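Local coordinates for protein mevalonate kinase, putative (Leishmania major, PDB 2HFS) that probably catalyses the ATP-dependent phosphorylation of (R)-mevalonate to (R)-5-phosphomevalonate in isoprenoid biosynthesis, as a member of the GHMP kinase family, at residues 13-18 against 42-47; 105-110 against 320-325; 137-142 against 161-166. All coordinates share one frame; numbering follows the deposited sequence.

Interaction 1. Residues 13-18 against 42-47; sequences TGKNIG and SEYTEC
Ile17 and Gly18 pair with Glu46 and Thr45 in an antiparallel hairpin of the N-terminal domain, formed by strands 17-25 and 36-52. Backbone bonds set the register. Gly18 and Thr45 are the hydrogen-bonded pair, Gly18 N giving to Thr45 O at 2.8 Å and Thr45 N to Gly18 O at 2.9 Å. Beyond the non-hydrogen-bonded pair Ile17-Glu46, Cys47 N reaches Asn16 O at 3.0 Å.

Apolar packing lies on the face that carries Ile17 and Glu46. The CG2 methyl of Ile17 comes obliquely to the Tyr44 ring, 3.3 Å from CD1, while its CD1 methyl sits farther off near Tyr44 CG. The branched isoleucine can thus touch the ring with two arms.

Polar ends meet farther out. Lys15 runs across both Tyr44 and Glu46 at about a right angle; its chain is extended as far as CE and then bends (chi4 76°), which brings NZ to the Tyr44 hydroxyl. NZ donates to Tyr44 OH at 2.8 Å and forms a salt bridge with Glu46 OE1 at 3.3 Å, in which the hydrogen bond is weak. Water 1 accepts from Asn16 N at 2.9 Å and can donate to Glu46 OE2 and Cys47 O, among more acceptors than it has protons. The Asn16 amide gives its ND2 to Glu128 on helix 114-130 and, more weakly, to the same water.

A lysine suits this end of the hairpin because one ammonium serves two partners. Its charge probably polarises the tyrosine hydroxyl, the shorter partner, and balances part of the carboxylate charge.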
ATOM      1  N   THR A  13       4.422 -20.075 -15.377  1.00  8.62           N
ATOM      2  CA  THR A  13       3.118 -20.293 -16.006  1.00  9.82           C
ATOM      3  C   THR A  13       1.981 -19.940 -15.053  1.00  9.29           C
ATOM      4  O   THR A  13       0.801 -20.000 -15.429  1.00  8.84           O
ATOM      5  CB  THR A  13       2.927 -21.775 -16.425  1.00  9.14           C
ATOM      6  OG1 THR A  13       3.051 -22.630 -15.262  1.00 12.56           O
ATOM      7  CG2 THR A  13       4.027 -22.246 -17.386  1.00  9.49           C
ATOM      8  N   GLY A  14       2.334 -19.595 -13.816  1.00  9.99           N
ATOM      9  CA  GLY A  14       1.328 -19.256 -12.806  1.00  9.20           C
ATOM     10  C   GLY A  14       0.993 -17.782 -12.875  1.00 10.55           C
ATOM     11  O   GLY A  14       1.450 -17.088 -13.799  1.00 10.25           O
ATOM     12  N   LYS A  15       0.225 -17.299 -11.895  1.00 10.08           N
ATOM     13  CA  LYS A  15      -0.107 -15.883 -11.793  1.00 12.38           C
ATOM     14  C   LYS A  15       0.493 -15.282 -10.504  1.00 11.49           C
ATOM     15  O   LYS A  15      -0.156 -15.232  -9.443  1.00 12.58           O
ATOM     16  CB  LYS A  15      -1.617 -15.664 -11.885  1.00 13.65           C
ATOM     17  CG  LYS A  15      -2.016 -14.196 -11.997  1.00 15.55           C
ATOM     18  CD  LYS A  15      -3.395 -14.026 -12.627  1.00 20.70           C
ATOM     19  CE  LYS A  15      -3.757 -12.557 -12.732  1.00 21.50           C
ATOM     20  NZ  LYS A  15      -3.016 -11.917 -13.848  1.00 23.56           N
ATOM     21  N   ASN A  16       1.750 -14.854 -10.616  1.00 10.54           N
ATOM     22  CA  ASN A  16       2.531 -14.387  -9.476  1.00  7.73           C
ATOM     23  C   ASN A  16       2.361 -12.903  -9.291  1.00  8.25           C
ATOM     24  O   ASN A  16       2.905 -12.117 -10.050  1.00  9.03           O
ATOM     25  CB  ASN A  16       3.996 -14.741  -9.663  1.00  8.07           C
ATOM     26  CG  ASN A  16       4.200 -16.222  -9.751  1.00  8.55           C
ATOM     27  OD1 ASN A  16       3.954 -16.956  -8.783  1.00 11.44           O
ATOM     28  ND2 ASN A  16       4.593 -16.682 -10.918  1.00 10.69           N
ATOM     29  N   ILE A  17       1.593 -12.540  -8.270  1.00  8.40           N
ATOM     30  CA  ILE A  17       1.215 -11.152  -8.092  1.00  8.73           C
ATOM     31  C   ILE A  17       1.501 -10.647  -6.677  1.00  8.73           C
ATOM     32  O   ILE A  17       1.650 -11.444  -5.738  1.00  7.95           O
ATOM     33  CB  ILE A  17      -0.296 -10.978  -8.410  1.00  9.12           C
ATOM     34  CG1 ILE A  17      -1.153 -11.587  -7.293  1.00  9.50           C
ATOM     35  CG2 ILE A  17      -0.649 -11.566  -9.804  1.00  9.55           C
ATOM     36  CD1 ILE A  17      -2.648 -11.473  -7.507  1.00 12.54           C
ATOM     37  N   GLY A  18       1.497  -9.324  -6.538  1.00  8.09           N
ATOM     38  CA  GLY A  18       1.517  -8.643  -5.224  1.00  9.70           C
ATOM     39  C   GLY A  18       0.447  -7.566  -5.241  1.00  9.09           C
ATOM     40  O   GLY A  18       0.361  -6.805  -6.203  1.00  7.93           O
ATOM     41  N   SER A  42      -7.452  -5.299  -4.605  1.00  9.58           N
ATOM     42  CA  SER A  42      -7.488  -6.403  -5.588  1.00  9.92           C
ATOM     43  C   SER A  42      -6.456  -6.195  -6.661  1.00  8.73           C
ATOM     44  O   SER A  42      -5.933  -7.157  -7.232  1.00  8.76           O
ATOM     45  CB  SER A  42      -8.849  -6.471  -6.301  1.00  9.15           C
ATOM     46  OG  SER A  42      -9.895  -6.771  -5.419  1.00 15.70           O
ATOM     47  N   GLU A  43      -6.231  -4.924  -6.969  1.00  7.72           N
ATOM     48  CA  GLU A  43      -5.374  -4.485  -8.071  1.00  7.44           C
ATOM     49  C   GLU A  43      -3.930  -4.791  -7.730  1.00  7.65           C
ATOM     50  O   GLU A  43      -3.515  -4.605  -6.595  1.00  7.61           O
ATOM     51  CB  GLU A  43      -5.586  -2.984  -8.301  1.00  8.40           C
ATOM     52  CG  GLU A  43      -6.932  -2.662  -8.967  1.00  9.10           C
ATOM     53  CD  GLU A  43      -8.179  -2.707  -8.076  1.00 13.56           C
ATOM     54  OE1 GLU A  43      -8.107  -2.737  -6.830  1.00  9.71           O
ATOM     55  OE2 GLU A  43      -9.288  -2.675  -8.651  1.00 13.65           O
ATOM     56  N   TYR A  44      -3.171  -5.273  -8.702  1.00  7.49           N
ATOM     57  CA  TYR A  44      -1.939  -5.988  -8.381  1.00  8.29           C
ATOM     58  C   TYR A  44      -0.868  -5.719  -9.398  1.00  7.41           C
ATOM     59  O   TYR A  44      -1.136  -5.213 -10.500  1.00  5.67           O
ATOM     60  CB  TYR A  44      -2.215  -7.499  -8.325  1.00  9.24           C
ATOM     61  CG  TYR A  44      -2.745  -8.042  -9.619  1.00  8.99           C
ATOM     62  CD1 TYR A  44      -1.875  -8.560 -10.588  1.00 10.47           C
ATOM     63  CD2 TYR A  44      -4.114  -8.020  -9.897  1.00  8.16           C
ATOM     64  CE1 TYR A  44      -2.350  -9.046 -11.791  1.00  9.27           C
ATOM     65  CE2 TYR A  44      -4.609  -8.509 -11.113  1.00 11.04           C
ATOM     66  CZ  TYR A  44      -3.721  -9.009 -12.050  1.00 10.61           C
ATOM     67  OH  TYR A  44      -4.184  -9.504 -13.234  1.00  9.85           O
ATOM     68  N   THR A  45       0.357  -6.059  -9.014  1.00  6.69           N
ATOM     69  CA  THR A  45       1.474  -6.054  -9.928  1.00  8.45           C
ATOM     70  C   THR A  45       1.817  -7.540 -10.147  1.00  9.10           C
ATOM     71  O   THR A  45       1.862  -8.332  -9.175  1.00  8.33           O
ATOM     72  CB  THR A  45       2.661  -5.298  -9.283  1.00  9.38           C
ATOM     73  OG1 THR A  45       2.382  -3.884  -9.273  1.00  6.90           O
ATOM     74  CG2 THR A  45       3.909  -5.411 -10.125  1.00 10.76           C
ATOM     75  N   GLU A  46       1.998  -7.924 -11.411  1.00  7.63           N
ATOM     76  CA  GLU A  46       2.383  -9.310 -11.743  1.00  8.75           C
ATOM     77  C   GLU A  46       3.827  -9.393 -12.258  1.00  8.99           C
ATOM     78  O   GLU A  46       4.283  -8.491 -12.983  1.00  8.09           O
ATOM     79  CB  GLU A  46       1.397  -9.907 -12.751  1.00  9.62           C
ATOM     80  CG  GLU A  46       1.838 -11.274 -13.282  1.00 12.08           C
ATOM     81  CD  GLU A  46       0.839 -11.922 -14.226  1.00 15.12           C
ATOM     82  OE1 GLU A  46       0.081 -11.196 -14.902  1.00 18.62           O
ATOM     83  OE2 GLU A  46       0.828 -13.176 -14.287  1.00 19.15           O
ATOM     84  N   CYS A  47       4.548 -10.444 -11.847  1.00  9.29           N
ATOM     85  CA  CYS A  47       5.901 -10.723 -12.324  1.00  9.55           C
ATOM     86  C   CYS A  47       5.918 -12.075 -13.056  1.00 10.80           C
ATOM     87  O   CYS A  47       5.384 -13.081 -12.556  1.00  9.64           O
ATOM     88  CB  CYS A  47       6.918 -10.700 -11.167  1.00 10.39           C
ATOM     89  SG  CYS A  47       8.562 -11.289 -11.650  1.00 11.17           S
TER
HETATM   90  O   HOH W   1       3.180 -14.623 -13.135  1.00 18.75           O

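Interaction 2. Residues 105-110 against 320-325; sequences PLVPSS and WRYTVQ
Val107 meets two aromatic side chains of strand 318-324, resting on the indole of Trp320 and giving its backbone N-H to the hydroxyl of Tyr322. Trp320 and Tyr322 are two residues apart on the strand, and both extend to the loop segment.

Trp320 has CG anti to the carbonyl carbon (chi1 -54°), and its indole presents one face to the valine. Val107 CB makes an off-centre CH-pi contact, 4.1 Å from the centroid of the five-membered ring. Its two methyls straddle the pyrrole nitrogen side: with CG1 anti to the backbone N (chi1 172°), that methyl lies 3.5 Å from Trp320 NE1 and also near CZ2, whereas CG2 also lies nearest NE1, on the side of CD1. Ser109 comes from another direction, its OG at the indole edge near the ring plane, 3.5 Å from CH2.

Tyr322 crosses Val107 at about a right angle, and one face of its ring takes the CB of Trp320. Leu106 adds its CD1 methyl, 4.0 Å from Tyr322 CZ. The phenol oxygen accepts from Val107 N at 3.2 Å, and water 2, 2.8 Å from that oxygen, donates to Val107 O at 2.6 Å. This water also lies over the rim of the indole.

Strand 318-324 is an edge of the C-terminal sheet, whereas Leu106 is bonded through its backbone to Tyr44 of the N-terminal domain. Residues 108-110 lead into the glycine-rich loop that in GHMP kinases typically binds nucleotide phosphate. The chemistry implies a mostly apolar joint between domains in which the phenol oxygen takes the N-H of Val107 while a water bound to that oxygen gives to the Val107 carbonyl; the compact branched side chain of this valine suits the flat indole.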
ATOM      1  N   PRO A 105      -2.419  -4.577 -13.332  1.00  8.17           N
ATOM      2  CA  PRO A 105      -3.134  -3.293 -13.519  1.00  7.38           C
ATOM      3  C   PRO A 105      -2.856  -2.235 -12.464  1.00  7.56           C
ATOM      4  O   PRO A 105      -3.229  -1.090 -12.660  1.00  8.88           O
ATOM      5  CB  PRO A 105      -4.609  -3.708 -13.478  1.00  8.31           C
ATOM      6  CG  PRO A 105      -4.626  -4.822 -12.538  1.00  6.65           C
ATOM      7  CD  PRO A 105      -3.282  -5.572 -12.668  1.00  7.86           C
ATOM      8  N   LEU A 106      -2.205  -2.605 -11.356  1.00  7.96           N
ATOM      9  CA  LEU A 106      -1.825  -1.613 -10.331  1.00  8.67           C
ATOM     10  C   LEU A 106      -0.993  -0.475 -10.912  1.00  9.34           C
ATOM     11  O   LEU A 106      -0.064  -0.720 -11.663  1.00  9.15           O
ATOM     12  CB  LEU A 106      -1.060  -2.263  -9.185  1.00  9.53           C
ATOM     13  CG  LEU A 106      -0.754  -1.409  -7.941  1.00  3.36           C
ATOM     14  CD1 LEU A 106      -2.039  -0.987  -7.287  1.00  7.07           C
ATOM     15  CD2 LEU A 106       0.129  -2.190  -6.945  1.00  8.96           C
ATOM     16  N   VAL A 107      -1.313   0.761 -10.527  1.00 10.05           N
ATOM     17  CA  VAL A 107      -0.564   1.944 -10.983  1.00  7.44           C
ATOM     18  C   VAL A 107       0.463   2.392  -9.927  1.00  7.83           C
ATOM     19  O   VAL A 107       0.093   3.018  -8.941  1.00  6.70           O
ATOM     20  CB  VAL A 107      -1.536   3.135 -11.317  1.00 10.07           C
ATOM     21  CG1 VAL A 107      -0.758   4.474 -11.612  1.00  8.94           C
ATOM     22  CG2 VAL A 107      -2.475   2.763 -12.453  1.00 11.63           C
ATOM     23  N   PRO A 108       1.749   2.090 -10.117  1.00  7.21           N
ATOM     24  CA  PRO A 108       2.758   2.569  -9.172  1.00  7.18           C
ATOM     25  C   PRO A 108       2.763   4.076  -9.088  1.00  7.83           C
ATOM     26  O   PRO A 108       2.748   4.764 -10.124  1.00  8.74           O
ATOM     27  CB  PRO A 108       4.074   2.054  -9.760  1.00  8.75           C
ATOM     28  CG  PRO A 108       3.676   0.843 -10.542  1.00  8.09           C
ATOM     29  CD  PRO A 108       2.363   1.310 -11.203  1.00  4.54           C
ATOM     30  N   SER A 109       2.710   4.552  -7.851  0.50  5.19           N
ATOM     31  CA  SER A 109       2.656   5.961  -7.486  0.50  6.08           C
ATOM     32  C   SER A 109       2.927   5.974  -5.988  0.50  6.43           C
ATOM     33  O   SER A 109       2.632   5.001  -5.309  0.50  3.41           O
ATOM     34  CB  SER A 109       1.255   6.522  -7.770  0.50  4.91           C
ATOM     35  OG  SER A 109       1.199   7.924  -7.571  0.50  4.88           O
ATOM     36  N   SER A 110       3.491   7.060  -5.466  1.00  8.79           N
ATOM     37  CA  SER A 110       3.729   7.173  -4.035  1.00 11.59           C
ATOM     38  C   SER A 110       2.454   6.925  -3.203  1.00 11.12           C
ATOM     39  O   SER A 110       1.395   7.480  -3.494  1.00 13.17           O
ATOM     40  CB  SER A 110       4.342   8.549  -3.720  1.00 12.43           C
ATOM     41  OG  SER A 110       4.532   8.704  -2.343  1.00 18.78           O
ATOM     42  N   TRP A 320      -8.041   6.758  -9.528  1.00 11.01           N
ATOM     43  CA  TRP A 320      -8.087   5.325  -9.717  1.00 12.11           C
ATOM     44  C   TRP A 320      -9.316   4.754  -9.022  1.00 14.04           C
ATOM     45  O   TRP A 320      -9.743   5.252  -7.970  1.00 13.33           O
ATOM     46  CB  TRP A 320      -6.808   4.677  -9.169  1.00 14.71           C
ATOM     47  CG  TRP A 320      -5.549   5.273  -9.751  1.00 13.40           C
ATOM     48  CD1 TRP A 320      -5.183   5.310 -11.081  1.00 12.96           C
ATOM     49  CD2 TRP A 320      -4.493   5.930  -9.026  1.00 14.15           C
ATOM     50  NE1 TRP A 320      -3.965   5.942 -11.217  1.00 12.20           N
ATOM     51  CE2 TRP A 320      -3.520   6.341  -9.977  1.00 10.71           C
ATOM     52  CE3 TRP A 320      -4.279   6.233  -7.672  1.00 12.75           C
ATOM     53  CZ2 TRP A 320      -2.346   7.003  -9.613  1.00 14.95           C
ATOM     54  CZ3 TRP A 320      -3.110   6.898  -7.305  1.00 14.38           C
ATOM     55  CH2 TRP A 320      -2.160   7.281  -8.268  1.00 13.99           C
ATOM     56  N   ARG A 321      -9.910   3.740  -9.636  1.00 14.34           N
ATOM     57  CA  ARG A 321     -10.974   2.969  -9.003  1.00 15.71           C
ATOM     58  C   ARG A 321     -10.327   1.695  -8.521  1.00 14.11           C
ATOM     59  O   ARG A 321      -9.892   0.873  -9.323  1.00 17.05           O
ATOM     60  CB  ARG A 321     -12.090   2.624  -9.984  1.00 15.50           C
ATOM     61  CG  ARG A 321     -12.717   3.828 -10.647  1.00 19.30           C
ATOM     62  CD  ARG A 321     -13.690   3.467 -11.753  1.00 21.15           C
ATOM     63  NE  ARG A 321     -13.980   4.613 -12.613  1.00 24.67           N
ATOM     64  CZ  ARG A 321     -15.159   5.210 -12.673  1.00 26.96           C
ATOM     65  NH1 ARG A 321     -16.158   4.768 -11.917  1.00 28.90           N
ATOM     66  NH2 ARG A 321     -15.351   6.248 -13.483  1.00 22.15           N
ATOM     67  N   TYR A 322     -10.242   1.539  -7.214  1.00 12.83           N
ATOM     68  CA  TYR A 322      -9.657   0.344  -6.640  1.00 12.79           C
ATOM     69  C   TYR A 322     -10.715  -0.323  -5.765  1.00 14.10           C
ATOM     70  O   TYR A 322     -11.696   0.313  -5.380  1.00 14.39           O
ATOM     71  CB  TYR A 322      -8.401   0.699  -5.835  1.00 11.52           C
ATOM     72  CG  TYR A 322      -7.169   1.073  -6.680  1.00 10.98           C
ATOM     73  CD1 TYR A 322      -6.182   1.926  -6.179  1.00 10.04           C
ATOM     74  CD2 TYR A 322      -6.998   0.558  -7.966  1.00 11.69           C
ATOM     75  CE1 TYR A 322      -5.033   2.262  -6.948  1.00  7.95           C
ATOM     76  CE2 TYR A 322      -5.875   0.887  -8.744  1.00 10.26           C
ATOM     77  CZ  TYR A 322      -4.888   1.727  -8.220  1.00  9.34           C
ATOM     78  OH  TYR A 322      -3.765   2.041  -8.965  1.00  7.58           O
ATOM     79  N   THR A 323     -10.542  -1.606  -5.470  1.00 13.33           N
ATOM     80  CA  THR A 323     -11.500  -2.308  -4.593  1.00 15.59           C
ATOM     81  C   THR A 323     -10.810  -3.186  -3.560  1.00 15.32           C
ATOM     82  O   THR A 323      -9.692  -3.679  -3.758  1.00 15.10           O
ATOM     83  CB  THR A 323     -12.503  -3.192  -5.380  1.00 15.56           C
ATOM     84  OG1 THR A 323     -11.794  -4.243  -6.042  1.00 20.95           O
ATOM     85  CG2 THR A 323     -13.208  -2.435  -6.514  1.00 17.11           C
ATOM     86  N   VAL A 324     -11.500  -3.380  -2.444  1.00 15.97           N
ATOM     87  CA  VAL A 324     -11.111  -4.365  -1.470  1.00 16.41           C
ATOM     88  C   VAL A 324     -12.120  -5.503  -1.486  1.00 18.42           C
ATOM     89  O   VAL A 324     -13.336  -5.297  -1.422  1.00 18.36           O
ATOM     90  CB  VAL A 324     -10.989  -3.786  -0.062  1.00 16.33           C
ATOM     91  CG1 VAL A 324     -10.497  -4.861   0.900  1.00 17.90           C
ATOM     92  CG2 VAL A 324     -10.060  -2.580  -0.065  1.00 14.95           C
ATOM     93  N   GLN A 325     -11.581  -6.711  -1.572  1.00 19.59           N
ATOM     94  CA  GLN A 325     -12.390  -7.903  -1.683  1.00 20.70           C
ATOM     95  C   GLN A 325     -12.826  -8.379  -0.300  1.00 21.50           C
ATOM     96  O   GLN A 325     -12.043  -8.295   0.652  1.00 21.04           O
ATOM     97  CB  GLN A 325     -11.563  -8.976  -2.371  1.00 20.88           C
ATOM     98  CG  GLN A 325     -12.393 -10.045  -3.023  1.00 20.45           C
ATOM     99  CD  GLN A 325     -11.537 -11.177  -3.528  1.00 21.92           C
ATOM    100  OE1 GLN A 325     -12.038 -12.283  -3.752  1.00 16.24           O
ATOM    101  NE2 GLN A 325     -10.231 -10.911  -3.696  1.00 19.25           N
TER
HETATM  102  O   HOH W   2      -2.092   3.845  -7.691  1.00  9.62           O

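Interaction 3. Residues 137-142 against 161-166; sequences EEVNLS and AATYGG
Helices 136-146 and 157-164 of the N-terminal GHMP kinase domain pack together where Asn140 faces Thr163, their CA atoms 5.8 Å apart. Thr163 is modelled in two conformers; in the one described, its CG2 methyl lies 3.4 Å from Asn140 OD1 and 4.0 Å from Val139 CG1. A small branched residue suits so close an approach, and in this conformer OG1 (chi1 54°) turns back to the carbonyls of Asn159 and Thr160.

The Asn140 amide is held by the same helix, OD1 accepting from Asn159 ND2 and ND2 bonding to Thr160 OG1. Its ND2 also stands at the edge of the Tyr164 ring, 3.8 Å from CE2, with amide and ring planes 81° apart. Water 3 joins the two side chains, accepting from Asn140 ND2 at 3.2 Å and lying 2.8 Å from Tyr164 OH. That hydroxyl passes close to Glu137 N without a hydrogen bond.

Gly165, with positive phi (64°), takes the chain out of helix 157-164 toward strand 166-172. Helix 114-130 packs against both helices, its Val120 touching Val139 and Thr163, while its Arg124 bonds to the Thr163 carbonyl.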
ATOM      1  N   GLU A 137       4.182 -16.687   4.685  1.00 14.21           N
ATOM      2  CA  GLU A 137       5.156 -16.146   5.628  1.00 14.33           C
ATOM      3  C   GLU A 137       6.521 -15.943   4.968  1.00 12.80           C
ATOM      4  O   GLU A 137       7.119 -14.870   5.092  1.00 12.32           O
ATOM      5  CB  GLU A 137       5.240 -17.045   6.861  1.00 14.67           C
ATOM      6  CG  GLU A 137       6.218 -16.587   7.925  1.00 19.12           C
ATOM      7  CD  GLU A 137       6.172 -17.431   9.196  1.00 20.03           C
ATOM      8  OE1 GLU A 137       6.826 -17.025  10.187  1.00 26.54           O
ATOM      9  OE2 GLU A 137       5.485 -18.482   9.221  1.00 24.37           O
ATOM     10  N   GLU A 138       6.990 -16.967   4.252  1.00 13.25           N
ATOM     11  CA  GLU A 138       8.271 -16.940   3.542  1.00 12.30           C
ATOM     12  C   GLU A 138       8.327 -15.873   2.438  1.00 13.03           C
ATOM     13  O   GLU A 138       9.327 -15.136   2.304  1.00 12.48           O
ATOM     14  CB  GLU A 138       8.599 -18.350   3.010  1.00 14.90           C
ATOM     15  CG  GLU A 138       9.315 -19.234   4.034  1.00 12.38           C
ATOM     16  CD  GLU A 138       9.250 -20.734   3.764  1.00 17.36           C
ATOM     17  OE1 GLU A 138       8.758 -21.181   2.691  1.00 14.32           O
ATOM     18  OE2 GLU A 138       9.684 -21.494   4.666  1.00 19.36           O
ATOM     19  N   VAL A 139       7.254 -15.772   1.654  1.00  9.94           N
ATOM     20  CA  VAL A 139       7.126 -14.706   0.642  1.00 10.23           C
ATOM     21  C   VAL A 139       7.187 -13.316   1.292  1.00 11.13           C
ATOM     22  O   VAL A 139       7.926 -12.437   0.826  1.00 11.05           O
ATOM     23  CB  VAL A 139       5.796 -14.856  -0.164  1.00 10.40           C
ATOM     24  CG1 VAL A 139       5.578 -13.653  -1.078  1.00  8.13           C
ATOM     25  CG2 VAL A 139       5.832 -16.139  -0.982  1.00 10.31           C
ATOM     26  N   ASN A 140       6.418 -13.139   2.366  1.00 10.62           N
ATOM     27  CA  ASN A 140       6.358 -11.873   3.112  1.00 11.54           C
ATOM     28  C   ASN A 140       7.714 -11.407   3.660  1.00 12.51           C
ATOM     29  O   ASN A 140       8.053 -10.234   3.548  1.00 14.14           O
ATOM     30  CB  ASN A 140       5.293 -11.943   4.216  1.00 11.73           C
ATOM     31  CG  ASN A 140       4.883 -10.573   4.738  1.00 13.86           C
ATOM     32  OD1 ASN A 140       4.929  -9.568   4.018  1.00 12.33           O
ATOM     33  ND2 ASN A 140       4.460 -10.531   5.997  1.00 14.19           N
ATOM     34  N   LEU A 141       8.493 -12.351   4.194  1.00 12.99           N
ATOM     35  CA  LEU A 141       9.862 -12.111   4.632  1.00 12.83           C
ATOM     36  C   LEU A 141      10.789 -11.744   3.491  1.00 11.99           C
ATOM     37  O   LEU A 141      11.650 -10.870   3.634  1.00 12.44           O
ATOM     38  CB  LEU A 141      10.437 -13.345   5.331  1.00 10.98           C
ATOM     39  CG  LEU A 141      11.788 -13.052   5.995  1.00 14.04           C
ATOM     40  CD1 LEU A 141      11.532 -12.293   7.280  1.00 14.10           C
ATOM     41  CD2 LEU A 141      12.543 -14.337   6.242  1.00 13.41           C
ATOM     42  N   SER A 142      10.628 -12.432   2.367  1.00 10.19           N
ATOM     43  CA  SER A 142      11.445 -12.159   1.197  1.00 10.55           C
ATOM     44  C   SER A 142      11.149 -10.730   0.730  1.00 10.29           C
ATOM     45  O   SER A 142      12.078  -9.984   0.419  1.00 10.25           O
ATOM     46  CB  SER A 142      11.143 -13.173   0.093  1.00 10.25           C
ATOM     47  OG  SER A 142      12.021 -13.003  -1.000  1.00 11.89           O
ATOM     48  N   ALA A 161       0.415  -6.465   3.353  1.00 12.89           N
ATOM     49  CA  ALA A 161      -0.770  -6.258   2.520  1.00 11.83           C
ATOM     50  C   ALA A 161      -0.573  -6.848   1.114  1.00 11.48           C
ATOM     51  O   ALA A 161      -1.465  -7.495   0.560  1.00 10.50           O
ATOM     52  CB  ALA A 161      -1.077  -4.748   2.402  1.00 13.96           C
ATOM     53  N   ALA A 162       0.596  -6.600   0.534  1.00 10.80           N
ATOM     54  CA  ALA A 162       0.905  -7.118  -0.796  1.00  9.52           C
ATOM     55  C   ALA A 162       0.907  -8.663  -0.860  1.00 10.82           C
ATOM     56  O   ALA A 162       0.478  -9.256  -1.857  1.00  9.56           O
ATOM     57  CB  ALA A 162       2.232  -6.534  -1.287  1.00  9.92           C
ATOM     58  N   THR A 163       1.363  -9.311   0.205  0.50 10.06           N
ATOM     59  CA  THR A 163       1.416 -10.774   0.233  0.50 12.86           C
ATOM     60  C   THR A 163       0.053 -11.414   0.489  0.50 11.37           C
ATOM     61  O   THR A 163      -0.310 -12.398  -0.170  0.50 11.74           O
ATOM     62  CB  THR A 163       2.394 -11.277   1.299  0.50 11.01           C
ATOM     63  OG1 THR A 163       2.047 -10.698   2.559  0.50 16.45           O
ATOM     64  CG2 THR A 163       3.795 -10.769   1.036  0.50 12.44           C
ATOM     65  N   TYR A 164      -0.687 -10.864   1.452  1.00 12.44           N
ATOM     66  CA  TYR A 164      -1.937 -11.480   1.919  1.00 11.61           C
ATOM     67  C   TYR A 164      -3.211 -10.878   1.335  1.00 11.93           C
ATOM     68  O   TYR A 164      -4.211 -11.561   1.275  1.00 10.71           O
ATOM     69  CB  TYR A 164      -2.045 -11.441   3.469  1.00 12.03           C
ATOM     70  CG  TYR A 164      -0.986 -12.246   4.192  1.00 12.04           C
ATOM     71  CD1 TYR A 164      -1.092 -13.637   4.307  1.00 14.37           C
ATOM     72  CD2 TYR A 164       0.151 -11.622   4.717  1.00 12.63           C
ATOM     73  CE1 TYR A 164      -0.103 -14.384   4.966  1.00 13.24           C
ATOM     74  CE2 TYR A 164       1.143 -12.348   5.358  1.00 13.55           C
ATOM     75  CZ  TYR A 164       1.013 -13.730   5.479  1.00 14.72           C
ATOM     76  OH  TYR A 164       1.999 -14.436   6.116  1.00 15.33           O
ATOM     77  N   GLY A 165      -3.190  -9.599   0.957  1.00 11.21           N
ATOM     78  CA  GLY A 165      -4.411  -8.881   0.552  1.00 12.99           C
ATOM     79  C   GLY A 165      -5.438  -8.725   1.676  1.00 13.62           C
ATOM     80  O   GLY A 165      -5.180  -9.111   2.822  1.00 14.01           O
ATOM     81  N   GLY A 166      -6.592  -8.149   1.345  1.00 15.45           N
ATOM     82  CA  GLY A 166      -7.713  -8.028   2.291  1.00 16.41           C
ATOM     83  C   GLY A 166      -7.505  -6.926   3.317  1.00 15.08           C
ATOM     84  O   GLY A 166      -6.648  -6.079   3.141  1.00 16.44           O
TER
HETATM   85  O   HOH W   3       3.990 -13.209   7.593  1.00 17.97           O

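Overall arrangement
From the N terminus, interaction 1 comes first, closing the loop of the hairpin formed by strands 17-25 and 36-52 before either of the others opens. The chain then reaches the loop 105-110, where interaction 2 begins; this contact closes only 210 residues later, on strand 318-324. Nested inside that long loop, interaction 3 joins two helical segments 19 residues apart. Interactions 1 and 2 touch directly: residues 42-44 bridge both segments of interaction 2 through backbone bonds, Ser42 probably pairing with Thr323, so the hairpin strand borders both sides of the domain joint. Interaction 3 touches neither, its centre lying about 12 Å from that of interaction 1 and about 17 Å from that of interaction 2.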